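Side-chain contacts in 4-aminobutyrate transaminase (Acinetobacter baumannii, PDB 6WOP), which probably transfers the amino group of 4-aminobutyrate to 2-oxoglutarate, using pyridoxal 5'-phosphate as cofactor, as a class-III aminotransferase: residues V22-Y27 with G378-T383; W26-E29 with T35-D38; Q43-A48 with L397-E402; A334-I339 with V357-E362; Q371-E376 with L408-Q413. One frame throughout, in Å; residues are numbered along the deposited sequence.

Contact 1 of 5, residues V22-Y27 with G378-T383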
# COMPACT_ATOMS: atom_id res chain seq x y z
N VAL A 22 5.69 28.70 12.35
CA VAL A 22 5.74 30.06 11.80
C VAL A 22 7.11 30.64 12.13
O VAL A 22 7.53 30.63 13.29
CB VAL A 22 4.59 30.93 12.34
CG1 VAL A 22 4.83 32.30 11.95
CG2 VAL A 22 3.23 30.45 11.75
N MET A 23 7.82 31.13 11.11
CA MET A 23 9.19 31.54 11.35
C MET A 23 9.29 32.94 11.96
O MET A 23 10.00 33.12 12.95
CB MET A 23 10.04 31.47 10.08
CG MET A 23 11.59 31.76 10.33
SD MET A 23 12.33 32.68 8.96
CE MET A 23 11.70 31.65 7.70
N CYS A 24 8.65 33.94 11.37
CA CYS A 24 8.86 35.30 11.88
C CYS A 24 7.98 35.54 13.10
O CYS A 24 6.82 35.12 13.14
CB CYS A 24 8.52 36.35 10.81
SG CYS A 24 9.79 36.61 9.59
N GLN A 25 8.52 36.27 14.08
CA GLN A 25 7.76 36.58 15.29
C GLN A 25 6.88 37.82 15.09
O GLN A 25 5.95 38.08 15.89
CB GLN A 25 8.74 36.82 16.46
CG GLN A 25 9.56 35.60 16.78
CD GLN A 25 8.63 34.38 16.89
OE1 GLN A 25 8.65 33.49 16.03
NE2 GLN A 25 7.77 34.39 17.90
N TRP A 26 7.15 38.56 14.03
CA TRP A 26 6.43 39.77 13.71
C TRP A 26 5.45 39.47 12.58
O TRP A 26 5.53 38.41 11.95
CB TRP A 26 7.43 40.85 13.32
CG TRP A 26 8.36 40.46 12.24
CD1 TRP A 26 9.60 39.86 12.38
CD2 TRP A 26 8.17 40.65 10.83
NE1 TRP A 26 10.19 39.72 11.14
CE2 TRP A 26 9.32 40.17 10.17
CE3 TRP A 26 7.14 41.23 10.07
CZ2 TRP A 26 9.47 40.22 8.79
CZ3 TRP A 26 7.28 41.26 8.68
CH2 TRP A 26 8.44 40.77 8.05
N TYR A 27 4.49 40.36 12.37
CA TYR A 27 3.37 40.10 11.46
C TYR A 27 3.42 41.09 10.30
O TYR A 27 3.75 42.26 10.51
CB TYR A 27 2.01 40.22 12.19
CG TYR A 27 1.78 39.10 13.13
CD1 TYR A 27 2.51 38.98 14.34
CD2 TYR A 27 0.87 38.12 12.80
CE1 TYR A 27 2.30 37.87 15.19
CE2 TYR A 27 0.66 37.00 13.66
CZ TYR A 27 1.37 36.90 14.85
OH TYR A 27 1.13 35.77 15.63
N GLY A 378 16.86 44.24 9.60
CA GLY A 378 15.95 44.57 8.50
C GLY A 378 16.15 43.78 7.23
O GLY A 378 15.91 44.30 6.11
N LEU A 379 16.54 42.52 7.35
CA LEU A 379 16.80 41.64 6.22
C LEU A 379 16.20 40.26 6.51
O LEU A 379 16.55 39.62 7.49
CB LEU A 379 18.32 41.55 5.92
CG LEU A 379 18.60 40.58 4.77
CD1 LEU A 379 17.97 41.07 3.35
CD2 LEU A 379 20.10 40.26 4.72
N LEU A 380 15.27 39.81 5.67
CA LEU A 380 14.56 38.55 5.87
C LEU A 380 15.25 37.47 5.06
O LEU A 380 15.20 37.52 3.82
CB LEU A 380 13.10 38.70 5.42
CG LEU A 380 12.22 37.42 5.39
CD1 LEU A 380 12.16 36.79 6.77
CD2 LEU A 380 10.80 37.74 4.94
N LEU A 381 15.81 36.46 5.75
CA LEU A 381 16.57 35.37 5.14
C LEU A 381 15.95 34.02 5.46
O LEU A 381 15.50 33.80 6.59
CB LEU A 381 18.03 35.32 5.70
CG LEU A 381 18.97 36.49 5.33
CD1 LEU A 381 20.40 36.37 5.98
CD2 LEU A 381 19.03 36.54 3.80
N LEU A 382 15.96 33.10 4.48
CA LEU A 382 15.52 31.72 4.69
C LEU A 382 16.68 30.73 4.76
O LEU A 382 17.67 30.87 4.03
CB LEU A 382 14.61 31.27 3.56
CG LEU A 382 13.38 32.15 3.26
CD1 LEU A 382 12.77 31.62 1.98
CD2 LEU A 382 12.39 32.11 4.42
N THR A 383 16.49 29.67 5.56
CA THR A 383 17.42 28.53 5.56
C THR A 383 16.80 27.30 4.90
O THR A 383 15.63 27.27 4.52
CB THR A 383 17.87 28.17 6.98
OG1 THR A 383 16.73 27.82 7.78
CG2 THR A 383 18.69 29.34 7.61
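Met23 and Cys24 each reach across to one leucine of the strand 379-384, and both contacts are made by the outer ends of the side chains. The methyl CE of Met23 lies 3.4 Å from CD2 of Leu382, closer than carbons usually pack, and the two side chains cross at about a right angle. One residue on, SG of Cys24 meets CD1 of Leu380 at 3.7 Å. The Met23 sulfur is more loosely placed, with SD 4.1 Å from the backbone O of Leu381.

Torsions explain the reach of Met23. Its CG stands opposite the backbone N (chi1 -174°), which sends the chain toward the strand, and bends at chi2 and chi3 (-49°) turn CE onto Leu382. Leu381 points the other way, onto Ala374 of helix 364-376, while its carbonyl O accepts a hydrogen bond from Gln371 NE2. CB of Cys24 sits 3.8 Å above one face of the Trp26 ring, offset toward the rim, and that ring is also stacked with Phe44.

The segment 22-27 has no regular secondary structure, and Met23 and Cys24 also make backbone hydrogen bonds to the second subunit. With no hydrogen bond between the two segments, the chemistry implies that van der Waals contact of largely buried apolar and sulfur atoms holds this interface loop to the strand, with Met23 at the less buried margin.

Contact 2 of 5, residues W26-E29 with T35-D38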
# COMPACT_ATOMS: atom_id res chain seq x y z
N TRP A 26 7.15 38.56 14.03
CA TRP A 26 6.43 39.77 13.71
C TRP A 26 5.45 39.47 12.58
O TRP A 26 5.53 38.41 11.95
CB TRP A 26 7.43 40.85 13.32
CG TRP A 26 8.36 40.46 12.24
CD1 TRP A 26 9.60 39.86 12.38
CD2 TRP A 26 8.17 40.65 10.83
NE1 TRP A 26 10.19 39.72 11.14
CE2 TRP A 26 9.32 40.17 10.17
CE3 TRP A 26 7.14 41.23 10.07
CZ2 TRP A 26 9.47 40.22 8.79
CZ3 TRP A 26 7.28 41.26 8.68
CH2 TRP A 26 8.44 40.77 8.05
N TYR A 27 4.49 40.36 12.37
CA TYR A 27 3.37 40.10 11.46
C TYR A 27 3.42 41.09 10.30
O TYR A 27 3.75 42.26 10.51
CB TYR A 27 2.01 40.22 12.19
CG TYR A 27 1.78 39.10 13.13
CD1 TYR A 27 2.51 38.98 14.34
CD2 TYR A 27 0.87 38.12 12.80
CE1 TYR A 27 2.30 37.87 15.19
CE2 TYR A 27 0.66 37.00 13.66
CZ TYR A 27 1.37 36.90 14.85
OH TYR A 27 1.13 35.77 15.63
N ALA A 28 3.05 40.65 9.10
CA ALA A 28 3.14 41.53 7.95
C ALA A 28 1.96 42.50 7.94
O ALA A 28 0.80 42.12 8.16
CB ALA A 28 3.17 40.74 6.66
N GLU A 29 2.27 43.75 7.66
CA GLU A 29 1.25 44.77 7.48
C GLU A 29 1.12 45.23 6.03
O GLU A 29 0.01 45.52 5.57
CB GLU A 29 1.57 45.98 8.38
CG GLU A 29 0.71 47.17 8.13
CD GLU A 29 -0.68 46.99 8.67
OE1 GLU A 29 -0.82 46.36 9.73
OE2 GLU A 29 -1.63 47.51 8.03
N THR A 35 10.17 45.02 -0.39
CA THR A 35 10.06 45.65 0.92
C THR A 35 8.84 45.10 1.65
O THR A 35 7.74 45.07 1.07
CB THR A 35 9.92 47.16 0.75
OG1 THR A 35 10.96 47.58 -0.16
CG2 THR A 35 10.11 47.90 2.10
N ILE A 36 9.00 44.71 2.92
CA ILE A 36 7.89 44.24 3.76
C ILE A 36 7.89 45.08 5.02
O ILE A 36 8.96 45.37 5.56
CB ILE A 36 8.06 42.74 4.15
CG1 ILE A 36 8.20 41.86 2.91
CG2 ILE A 36 6.85 42.28 5.07
CD1 ILE A 36 8.85 40.48 3.30
N TRP A 37 6.70 45.47 5.49
CA TRP A 37 6.58 46.29 6.70
C TRP A 37 5.82 45.51 7.75
O TRP A 37 4.84 44.82 7.42
CB TRP A 37 5.82 47.60 6.46
CG TRP A 37 6.56 48.63 5.66
CD1 TRP A 37 7.33 49.66 6.14
CD2 TRP A 37 6.56 48.75 4.24
NE1 TRP A 37 7.84 50.39 5.10
CE2 TRP A 37 7.35 49.88 3.92
CE3 TRP A 37 5.95 48.03 3.20
CZ2 TRP A 37 7.57 50.30 2.59
CZ3 TRP A 37 6.14 48.45 1.86
CH2 TRP A 37 6.95 49.59 1.58
N ASP A 38 6.24 45.60 8.99
CA ASP A 38 5.49 44.94 10.04
C ASP A 38 4.45 45.91 10.59
O ASP A 38 4.34 47.07 10.18
CB ASP A 38 6.42 44.37 11.14
CG ASP A 38 7.11 45.46 11.98
OD1 ASP A 38 6.78 46.66 11.87
OD2 ASP A 38 8.04 45.09 12.73
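Trp26 lies against Asp38 and Ile36 where the chain enters a beta hairpin, made of strands 28-32 and 35-38 at the edge of this chain's part of a mixed sheet; beyond that edge Ala28 makes a backbone hydrogen bond to the second subunit. Ala28 and Asp38 form an antiparallel non-hydrogen-bonded pair, their CA atoms 4.6 Å apart.

The tight side is the indole. Its CE3 is 3.4 Å from CB of Asp38, which lies obliquely to the ring. The two side chains cross at about a right angle, and the ring and carboxylate planes are 70° apart. Farther round the six-membered ring, CH2 meets CG2 of Ile36 at 3.7 Å, and this methyl sits at the ring edge, in its plane. The indole gets there because CG of Trp26 is held between the backbone N and the carbonyl carbon (chi1 54°). The methyl CG2 of Ile36 also approaches CB of Ala28, more loosely, at 4.3 Å. Thr82 of the second subunit also packs against the indole. The carboxylate of Asp38 has its main partner elsewhere, in a hydrogen bond from Asn42 ND2 to OD2.

The looser side belongs to Glu29, which is partly exposed. CB, 3.5 Å from O of Asp38, and, more loosely, CG stay close; the bent chain then carries the carboxylate away, to a long, weak ion pair with Lys39.

Backbone atoms join the two sides. CA of Asp38 makes a CA-H...O contact of 3.2 Å with O of Tyr27, and N of Glu29 donates to O of Trp37 at 2.8 Å.

Contact 3 of 5, residues Q43-A48 with L397-E402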
# COMPACT_ATOMS: atom_id res chain seq x y z
N GLN A 43 10.84 48.20 8.59
CA GLN A 43 11.00 47.82 7.20
C GLN A 43 11.97 46.64 7.11
O GLN A 43 13.01 46.63 7.78
CB GLN A 43 11.57 49.02 6.44
CG GLN A 43 10.95 49.25 5.10
CD GLN A 43 11.40 50.57 4.47
OE1 GLN A 43 10.87 51.65 4.76
NE2 GLN A 43 12.43 50.48 3.64
N PHE A 44 11.63 45.66 6.26
CA PHE A 44 12.47 44.48 6.01
C PHE A 44 12.77 44.37 4.53
O PHE A 44 11.91 44.63 3.69
CB PHE A 44 11.80 43.20 6.47
CG PHE A 44 11.68 43.10 7.94
CD1 PHE A 44 10.56 43.60 8.57
CD2 PHE A 44 12.71 42.52 8.71
CE1 PHE A 44 10.44 43.54 9.93
CE2 PHE A 44 12.58 42.45 10.08
CZ PHE A 44 11.45 42.96 10.70
N ILE A 45 14.01 44.03 4.20
CA ILE A 45 14.34 43.77 2.80
C ILE A 45 14.01 42.31 2.60
O ILE A 45 14.44 41.47 3.39
CB ILE A 45 15.82 44.07 2.50
CG1 ILE A 45 16.11 45.56 2.65
CG2 ILE A 45 16.26 43.45 1.14
CD1 ILE A 45 17.63 45.95 2.69
N ASP A 46 13.30 42.00 1.55
CA ASP A 46 12.79 40.64 1.37
C ASP A 46 13.77 39.82 0.52
O ASP A 46 13.78 39.94 -0.71
CB ASP A 46 11.41 40.73 0.72
CG ASP A 46 10.79 39.37 0.47
OD1 ASP A 46 11.29 38.38 1.06
OD2 ASP A 46 9.82 39.30 -0.36
N PHE A 47 14.55 38.95 1.15
CA PHE A 47 15.27 37.92 0.39
C PHE A 47 14.58 36.56 0.44
O PHE A 47 15.23 35.53 0.22
CB PHE A 47 16.69 37.74 0.92
CG PHE A 47 17.72 38.79 0.40
CD1 PHE A 47 17.30 39.94 -0.25
CD2 PHE A 47 19.08 38.58 0.60
CE1 PHE A 47 18.23 40.92 -0.71
CE2 PHE A 47 20.00 39.54 0.12
CZ PHE A 47 19.58 40.71 -0.52
N ALA A 48 13.28 36.53 0.75
CA ALA A 48 12.51 35.28 0.82
C ALA A 48 11.52 35.12 -0.31
O ALA A 48 11.25 33.99 -0.72
CB ALA A 48 11.73 35.20 2.14
N LEU A 397 13.15 39.18 -8.35
CA LEU A 397 14.06 39.54 -9.45
C LEU A 397 13.92 41.02 -9.84
O LEU A 397 14.79 41.56 -10.56
CB LEU A 397 13.75 38.70 -10.67
CG LEU A 397 13.86 37.18 -10.45
CD1 LEU A 397 13.61 36.40 -11.77
CD2 LEU A 397 15.27 36.86 -9.89
N THR A 398 12.88 41.64 -9.34
CA THR A 398 12.60 43.07 -9.52
C THR A 398 13.22 43.95 -8.42
O THR A 398 12.98 45.17 -8.41
CB THR A 398 11.07 43.26 -9.53
OG1 THR A 398 10.52 42.67 -8.33
CG2 THR A 398 10.40 42.57 -10.74
N ILE A 399 13.96 43.37 -7.48
CA ILE A 399 14.48 44.17 -6.34
C ILE A 399 15.34 45.33 -6.87
O ILE A 399 16.15 45.15 -7.79
CB ILE A 399 15.25 43.25 -5.34
CG1 ILE A 399 15.67 44.09 -4.13
CG2 ILE A 399 16.50 42.61 -5.99
CD1 ILE A 399 16.20 43.22 -2.99
N PRO A 400 15.17 46.56 -6.39
CA PRO A 400 16.03 47.65 -6.86
C PRO A 400 17.48 47.33 -6.54
O PRO A 400 17.77 46.86 -5.46
CB PRO A 400 15.55 48.85 -6.06
CG PRO A 400 14.04 48.52 -5.75
CD PRO A 400 14.16 47.02 -5.42
N ALA A 401 18.39 47.66 -7.46
CA ALA A 401 19.80 47.27 -7.30
C ALA A 401 20.38 47.85 -6.00
O ALA A 401 21.17 47.20 -5.31
CB ALA A 401 20.59 47.73 -8.53
N GLU A 402 19.96 49.08 -5.63
CA GLU A 402 20.50 49.72 -4.43
C GLU A 402 20.00 49.07 -3.15
O GLU A 402 20.73 49.02 -2.16
CB GLU A 402 20.17 51.22 -4.44
CG GLU A 402 18.70 51.57 -4.25
CD GLU A 402 17.88 51.62 -5.58
OE1 GLU A 402 18.35 51.16 -6.66
OE2 GLU A 402 16.75 52.16 -5.51
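Ile399 meets Ile45 and Phe47 through a single methyl group, CD1, and all the contact between the segments is apolar. The closer partner is the Phe47 ring, whose CE1 lies 3.8 Å from Ile399 CD1. The methyl sits at the rim, near the ring plane, so it touches the edge of the phenyl group and not its face. CG2 of Ile45 approaches the same CD1 at 4.1 Å. Ile399 crosses both partners at about a right angle. Its own shape accounts for the reach: CG1 is opposite the backbone N (chi1 -176°) and chi2 is also extended, which projects CD1 as the foremost atom of the side chain.

These side chains join segment 43-48, which carries an inner strand of the mixed seven-stranded sheet, to the turn that leads into helix 401-416, where Pro400 occupies the N-cap position. Ile45 also packs on Gln406 and Ile410, farther along helix 401-416, while Ile399 packs on Phe404 and on Leu328 of helix 321-342.

The polar interactions lie within 43-48 or lead outside. Asp46 forms an Asx turn: its OD1 accepts the N-H of Ala48, with an N to OD1 distance of 2.7 Å, the donor 40° out of the carboxylate plane and an N-H...O angle of 150°. The same OD1 takes a second bond from the N of Gly49, and OD2 shares a weak one with His58. On the other segment, Arg324 NH1 donates to the backbone O of Ile399.

Contact 4 of 5, residues A334-I339 with V357-E362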
# COMPACT_ATOMS: atom_id res chain seq x y z
N ALA A 334 29.60 36.86 -6.03
CA ALA A 334 30.86 37.52 -5.70
C ALA A 334 30.91 37.94 -4.24
O ALA A 334 31.98 37.93 -3.63
CB ALA A 334 31.08 38.73 -6.61
N THR A 335 29.78 38.40 -3.68
CA THR A 335 29.72 38.73 -2.26
C THR A 335 29.96 37.48 -1.39
O THR A 335 30.67 37.54 -0.39
CB THR A 335 28.36 39.35 -1.94
OG1 THR A 335 28.39 40.70 -2.38
CG2 THR A 335 28.09 39.43 -0.48
N LEU A 336 29.34 36.35 -1.74
CA LEU A 336 29.56 35.12 -0.98
C LEU A 336 31.01 34.68 -1.05
O LEU A 336 31.56 34.13 -0.08
CB LEU A 336 28.64 34.03 -1.51
CG LEU A 336 27.17 34.43 -1.29
CD1 LEU A 336 26.34 33.32 -1.82
CD2 LEU A 336 26.90 34.53 0.16
N LYS A 337 31.65 34.86 -2.22
CA LYS A 337 33.06 34.44 -2.27
C LYS A 337 33.94 35.35 -1.44
O LYS A 337 34.91 34.91 -0.79
CB LYS A 337 33.54 34.40 -3.72
CG LYS A 337 33.43 33.00 -4.30
CD LYS A 337 32.77 32.99 -5.67
CE LYS A 337 33.82 33.11 -6.80
NZ LYS A 337 33.24 32.69 -8.14
N ASP A 338 33.61 36.64 -1.36
CA ASP A 338 34.34 37.54 -0.47
C ASP A 338 34.13 37.15 0.99
O ASP A 338 35.08 37.17 1.79
CB ASP A 338 33.87 38.97 -0.71
CG ASP A 338 34.81 39.97 -0.10
OD1 ASP A 338 36.02 39.76 -0.22
OD2 ASP A 338 34.33 40.97 0.47
N ILE A 339 32.88 36.86 1.37
CA ILE A 339 32.59 36.36 2.72
C ILE A 339 33.40 35.11 3.01
O ILE A 339 33.99 34.96 4.08
CB ILE A 339 31.08 36.07 2.86
CG1 ILE A 339 30.29 37.33 3.13
CG2 ILE A 339 30.82 35.09 3.98
CD1 ILE A 339 28.82 37.03 2.95
N VAL A 357 20.43 30.86 -5.74
CA VAL A 357 21.75 30.91 -5.10
C VAL A 357 21.61 30.54 -3.63
O VAL A 357 20.67 30.99 -2.96
CB VAL A 357 22.41 32.31 -5.21
CG1 VAL A 357 23.85 32.30 -4.56
CG2 VAL A 357 22.47 32.78 -6.62
N ALA A 358 22.60 29.80 -3.12
CA ALA A 358 22.62 29.41 -1.72
C ALA A 358 24.06 29.37 -1.22
O ALA A 358 24.98 29.07 -1.98
CB ALA A 358 22.00 28.03 -1.50
N VAL A 359 24.23 29.59 0.09
CA VAL A 359 25.52 29.43 0.76
C VAL A 359 25.36 28.38 1.87
O VAL A 359 24.39 28.42 2.64
CB VAL A 359 26.06 30.75 1.31
CG1 VAL A 359 25.19 31.29 2.44
CG2 VAL A 359 27.53 30.56 1.75
N GLU A 360 26.26 27.41 1.92
CA GLU A 360 26.20 26.38 2.96
C GLU A 360 27.26 26.68 4.00
O GLU A 360 28.41 27.04 3.66
CB GLU A 360 26.42 24.96 2.42
CG GLU A 360 26.30 23.89 3.54
CD GLU A 360 26.04 22.52 2.96
OE1 GLU A 360 26.26 21.48 3.63
OE2 GLU A 360 25.65 22.49 1.79
N LEU A 361 26.89 26.55 5.26
CA LEU A 361 27.80 26.85 6.34
C LEU A 361 28.14 25.55 7.06
O LEU A 361 27.49 24.53 6.86
CB LEU A 361 27.20 27.89 7.30
CG LEU A 361 26.91 29.32 6.76
CD1 LEU A 361 25.64 29.42 6.00
CD2 LEU A 361 26.79 30.30 7.89
N GLU A 362 29.18 25.60 7.88
CA GLU A 362 29.57 24.38 8.58
C GLU A 362 28.44 23.84 9.45
O GLU A 362 28.19 22.64 9.49
CB GLU A 362 30.82 24.62 9.41
CG GLU A 362 31.96 23.92 8.79
CD GLU A 362 33.27 24.36 9.32
OE1 GLU A 362 33.29 24.76 10.52
OE2 GLU A 362 34.26 24.30 8.55
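A helix-on-sheet contact joins Leu336 of helix 321-342 to Val357 and Val359 of strand 356-361, an alpha/beta packing of the helix on one face of the seven-stranded mixed sheet. The short axes run almost parallel, 13° apart, and come within 9.9 Å of each other.

Leu336 does all the touching from the helix side, and its two methyls divide the work. CD1 reaches CG1 of Val357 at 3.8 Å, and the two side chains run alongside one another, pointing opposite ways. CD2 lies 4.0 Å from CB of Val359, and CD1 is almost as near to that same CB. The leucine thus straddles the branch point of one valine while leaning on a methyl of the other. Its CG lies opposite the carbonyl carbon (chi1 -64°), and the extended chi2 sets the forked end over the strand.

Val357 and Val359 are two residues apart and face the helix together, whereas Ala358 between them turns its CB to the far side, onto Val390. Other residues extend the apolar patch: Ile350 of strand 347-353 touches Leu336, Ile391 of strand 390-393 touches Val359, and Leu332, one turn earlier on the helix, lies against Val357. No hydrogen bond crosses between the segments. Leu336 CD1 lies 4.5 Å from the backbone O of Ala358, a loose contact.

Contact 5 of 5, residues Q371-E376 with L408-Q413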
# COMPACT_ATOMS: atom_id res chain seq x y z
N GLN A 371 21.17 34.49 10.05
CA GLN A 371 19.76 34.72 9.83
C GLN A 371 19.20 35.66 10.89
O GLN A 371 18.40 36.55 10.56
CB GLN A 371 19.00 33.39 9.83
CG GLN A 371 17.50 33.56 9.61
CD GLN A 371 16.74 32.24 9.61
OE1 GLN A 371 16.83 31.43 10.56
NE2 GLN A 371 15.99 32.03 8.57
N ASN A 372 19.55 35.43 12.17
CA ASN A 372 18.92 36.29 13.17
C ASN A 372 19.56 37.67 13.21
O ASN A 372 18.86 38.68 13.40
CB ASN A 372 18.96 35.63 14.56
CG ASN A 372 18.31 34.25 14.55
OD1 ASN A 372 17.77 33.81 13.51
ND2 ASN A 372 18.33 33.56 15.69
N TYR A 373 20.87 37.80 12.95
CA TYR A 373 21.44 39.13 12.80
C TYR A 373 20.73 39.89 11.69
O TYR A 373 20.42 41.08 11.83
CB TYR A 373 22.91 39.06 12.46
CG TYR A 373 23.48 40.44 12.23
CD1 TYR A 373 23.44 41.03 10.98
CD2 TYR A 373 24.05 41.15 13.27
CE1 TYR A 373 23.94 42.28 10.77
CE2 TYR A 373 24.54 42.40 13.07
CZ TYR A 373 24.50 42.95 11.81
OH TYR A 373 25.00 44.19 11.58
N ALA A 374 20.51 39.22 10.56
CA ALA A 374 19.86 39.86 9.44
C ALA A 374 18.47 40.32 9.83
O ALA A 374 18.08 41.46 9.56
CB ALA A 374 19.80 38.93 8.24
N MET A 375 17.72 39.44 10.49
CA MET A 375 16.37 39.80 10.92
C MET A 375 16.40 41.03 11.83
O MET A 375 15.57 41.92 11.66
CB MET A 375 15.69 38.64 11.64
CG MET A 375 14.21 38.95 11.89
SD MET A 375 13.34 38.56 10.37
CE MET A 375 13.54 36.72 10.53
N GLU A 376 17.36 41.10 12.77
CA GLU A 376 17.36 42.29 13.62
C GLU A 376 17.85 43.52 12.89
O GLU A 376 17.59 44.64 13.34
CB GLU A 376 18.20 42.09 14.92
CG GLU A 376 18.06 40.69 15.52
CD GLU A 376 19.32 40.10 16.20
OE1 GLU A 376 19.50 38.86 16.22
OE2 GLU A 376 20.12 40.90 16.78
N LEU A 408 23.00 42.89 0.76
CA LEU A 408 24.26 42.14 0.76
C LEU A 408 25.22 42.71 1.80
O LEU A 408 26.04 41.98 2.36
CB LEU A 408 24.91 42.20 -0.61
CG LEU A 408 24.22 41.62 -1.83
CD1 LEU A 408 25.03 41.95 -3.09
CD2 LEU A 408 23.97 40.14 -1.67
N ASP A 409 25.13 44.01 2.06
CA ASP A 409 25.94 44.59 3.13
C ASP A 409 25.49 44.07 4.51
O ASP A 409 26.32 43.81 5.38
CB ASP A 409 25.89 46.11 3.07
CG ASP A 409 26.60 46.69 1.81
OD1 ASP A 409 27.37 45.96 1.15
OD2 ASP A 409 26.37 47.91 1.51
N ILE A 410 24.18 43.97 4.75
CA ILE A 410 23.73 43.42 6.02
C ILE A 410 24.18 41.96 6.15
O ILE A 410 24.60 41.52 7.22
CB ILE A 410 22.20 43.55 6.14
CG1 ILE A 410 21.78 45.05 6.16
CG2 ILE A 410 21.69 42.84 7.38
CD1 ILE A 410 20.34 45.26 5.62
N LEU A 411 24.05 41.20 5.05
CA LEU A 411 24.48 39.80 5.05
C LEU A 411 25.94 39.70 5.47
O LEU A 411 26.30 38.90 6.35
CB LEU A 411 24.28 39.19 3.65
CG LEU A 411 24.76 37.74 3.40
CD1 LEU A 411 23.76 36.74 3.98
CD2 LEU A 411 24.88 37.48 1.93
N LYS A 412 26.79 40.54 4.86
CA LYS A 412 28.21 40.52 5.22
C LYS A 412 28.44 40.87 6.68
O LYS A 412 29.31 40.29 7.35
CB LYS A 412 28.99 41.47 4.31
CG LYS A 412 28.82 41.21 2.84
CD LYS A 412 30.16 41.31 2.08
CE LYS A 412 30.67 42.70 2.01
NZ LYS A 412 32.18 42.74 2.13
N GLN A 413 27.70 41.85 7.21
CA GLN A 413 27.86 42.18 8.62
C GLN A 413 27.45 41.01 9.49
O GLN A 413 28.09 40.72 10.51
CB GLN A 413 27.04 43.43 8.97
CG GLN A 413 27.55 44.70 8.32
CD GLN A 413 26.44 45.76 8.16
OE1 GLN A 413 25.28 45.57 8.59
NE2 GLN A 413 26.77 46.87 7.50
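Tyr373 reaches from helix 364-376 to Ile410 and Gln413 of helix 401-416, a helix-helix packing in which the short axes cross at 132° and approach to 9.0 Å. From CB, with CG opposite the backbone N (chi1 177°), the side chain heads for the other helix. The ring carbon CD1 then passes 4.0 Å from the backbone O of Ile410. Next along the ring, CE1 is 3.7 Å from that oxygen, which lies obliquely to the ring, and it also nears CG2 of Ile410. The carbon C of Gln413 lies over one ring face, while CZ comes 3.8 Å from Gln413 CB. At the tip, OH touches CB of Gln413, and the ring and amide planes stand 83° apart.

Between the two segments the nearest CA atoms are those of Ala374 and Ile410, 6.3 Å apart. CG2 of Ile410 lies 4.1 Å from Ala374 CA, beside the small CB. Behind this pair, Leu379 of strand 379-384 touches both residues. Gln413 is exposed, so the polar end lies at the margin of the interface, where Tyr373 OH donates a weak hydrogen bond of 3.3 Å to Gln413 OE1.

How the contacts relate
Contacts 1, 2 and 3 meet at the sheet: strand 43-46 lies between 35-38 and 379-384, and Leu380 N is 2.9 Å from Ile45 O. Contacts 1 and 2 share Trp26 and Tyr27, have centres about 10 Å apart, and both touch the second subunit. Contact 5 adjoins contact 1, with Met375 SD 3.4 Å from Trp26 NE1, and uses the same helix 401-416 as contact 3. Contact 4 joins this group through contact 5, where Asp338 OD2 and Lys412 NZ form a long, weak ion pair; the centre of contact 4 is about 27 Å from that of contact 2. The five contacts thus run from the subunit interface across the sheet to its helical cover.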